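Local coordinates for TATA-binding protein (Sulfolobus acidocaldarius, PDB 1MP9), which binds the TATA box promoter element as a general transcription factor and so helps activate archaeal genes transcribed by RNA polymerase, at the interface of chains A and B. Numbering follows the deposited sequence. Chains: chain A/B, TATA-binding protein.

The interface of chains A and B. Residues chain A 16, 110, 112, 153, 161; chain B 132, 137-138.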
loop_
_atom_site.group_PDB
_atom_site.type_symbol
_atom_site.label_atom_id
_atom_site.label_comp_id
_atom_site.label_asym_id
_atom_site.label_seq_id
_atom_site.Cartn_x
_atom_site.Cartn_y
_atom_site.Cartn_z
ATOM N N GLU A 16 1.516 -7.431 -14.503
ATOM C CA GLU A 16 0.223 -8.080 -14.322
ATOM C C GLU A 16 -0.887 -7.315 -15.038
ATOM O O GLU A 16 -1.835 -7.914 -15.514
ATOM C CB GLU A 16 -0.115 -8.144 -12.825
ATOM C CG GLU A 16 0.900 -8.926 -11.963
ATOM C CD GLU A 16 1.038 -10.376 -12.408
ATOM O OE1 GLU A 16 0.161 -10.847 -13.148
ATOM O OE2 GLU A 16 2.020 -11.045 -12.024
ATOM N N VAL A 110 0.551 -2.359 -12.841
ATOM C CA VAL A 110 0.624 -3.174 -11.635
ATOM C C VAL A 110 1.532 -4.324 -12.033
ATOM O O VAL A 110 1.320 -4.959 -13.065
ATOM C CB VAL A 110 -0.748 -3.765 -11.204
ATOM C CG1 VAL A 110 -0.512 -4.734 -9.982
ATOM C CG2 VAL A 110 -1.740 -2.620 -10.824
ATOM N N SER A 112 4.222 -7.706 -10.590
ATOM C CA SER A 112 4.609 -8.545 -9.472
ATOM C C SER A 112 6.109 -8.790 -9.669
ATOM O O SER A 112 6.680 -8.487 -10.743
ATOM C CB SER A 112 3.871 -9.885 -9.460
ATOM O OG SER A 112 4.085 -10.602 -10.662
ATOM N N LEU A 153 4.165 -4.064 -1.957
ATOM C CA LEU A 153 3.642 -5.054 -0.989
ATOM C C LEU A 153 4.794 -6.071 -1.047
ATOM O O LEU A 153 5.133 -6.540 -2.119
ATOM C CB LEU A 153 2.344 -5.698 -1.474
ATOM C CG LEU A 153 1.223 -4.719 -1.808
ATOM C CD1 LEU A 153 -0.020 -5.497 -2.212
ATOM C CD2 LEU A 153 0.888 -3.852 -0.591
ATOM N N VAL A 161 4.432 -7.046 -4.867
ATOM C CA VAL A 161 3.493 -6.449 -5.780
ATOM C C VAL A 161 3.958 -4.974 -5.879
ATOM O O VAL A 161 4.296 -4.334 -4.862
ATOM C CB VAL A 161 2.072 -6.507 -5.247
ATOM C CG1 VAL A 161 1.128 -5.733 -6.186
ATOM C CG2 VAL A 161 1.600 -7.960 -5.148
ATOM N N MET B 132 -5.050 0.772 -6.832
ATOM C CA MET B 132 -4.836 -0.524 -7.425
ATOM C C MET B 132 -5.975 -1.441 -6.950
ATOM O O MET B 132 -6.341 -1.457 -5.763
ATOM C CB MET B 132 -3.518 -1.147 -6.947
ATOM C CG MET B 132 -3.361 -2.626 -7.380
ATOM S SD MET B 132 -1.880 -3.370 -6.650
ATOM C CE MET B 132 -2.548 -4.149 -5.265
ATOM N N GLN B 137 -3.844 -10.251 -7.303
ATOM C CA GLN B 137 -2.636 -9.878 -6.542
ATOM C C GLN B 137 -2.926 -9.539 -5.069
ATOM O O GLN B 137 -2.113 -9.828 -4.180
ATOM C CB GLN B 137 -1.947 -8.674 -7.184
ATOM C CG GLN B 137 -1.426 -8.909 -8.594
ATOM C CD GLN B 137 -0.554 -10.151 -8.679
ATOM O OE1 GLN B 137 0.386 -10.302 -7.901
ATOM N NE2 GLN B 137 -0.862 -11.045 -9.619
ATOM N N PHE B 138 -4.058 -8.889 -4.823
ATOM C CA PHE B 138 -4.473 -8.501 -3.463
ATOM C C PHE B 138 -5.986 -8.343 -3.527
ATOM O O PHE B 138 -6.497 -7.626 -4.376
ATOM C CB PHE B 138 -3.819 -7.179 -3.042
ATOM C CG PHE B 138 -4.337 -6.658 -1.734
ATOM C CD1 PHE B 138 -4.199 -7.417 -0.574
ATOM C CD2 PHE B 138 -4.991 -5.429 -1.660
ATOM C CE1 PHE B 138 -4.710 -6.957 0.644
ATOM C CE2 PHE B 138 -5.503 -4.963 -0.439
ATOM C CZ PHE B 138 -5.359 -5.734 0.712
HETATM O O HOH W 1 1.672 -12.865 -9.455
#
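B:Gln137 lays its side-chain amide almost flat against the carboxylate of A:Glu16, the two planes 14° apart, with B:Gln137 NE2 3.4 Å from A:Glu16 CD. The two side chains cross at about a right angle, yet their flat ends stack face to face. Water 1 adds a polar link, lying 3.1 Å from B:Gln137 NE2 and 3.2 Å from A:Glu16 OE2. At its oxygen end the amide meets apolar carbon, OE1 lying 3.8 Å from CG2 of A:Val161; a long, bent glutamine can thus serve a polar and a greasy neighbour together. B:Met132 supplies the apolar half. With CG anti to the backbone N (chi1 171°) its chain extends towards chain A, then bends at chi3, setting SD 3.9 Å from CG1 of both A:Val110 and A:Val161. Its methyl CE reaches tip to tip towards CD1 of A:Leu153; flexible methionine suits a surface of branched strand residues. Beside the carboxylate, A:Ser112, whose CB also meets the amide oxygen, donates from OG a 2.5 Å hydrogen bond to the anti lone pair of A:Glu16 OE2, helping fix its rotation. An alanine in place of A:Glu16 would probably leave the B:Gln137 amide without its stacking face and the serine hydroxyl without its acceptor. B:Met132 and B:Gln137 thus cover part of the concave, DNA-binding face of the TBP saddle, so this two-fold pairing would probably compete with TATA-box binding, though the dimer may reflect crystal packing.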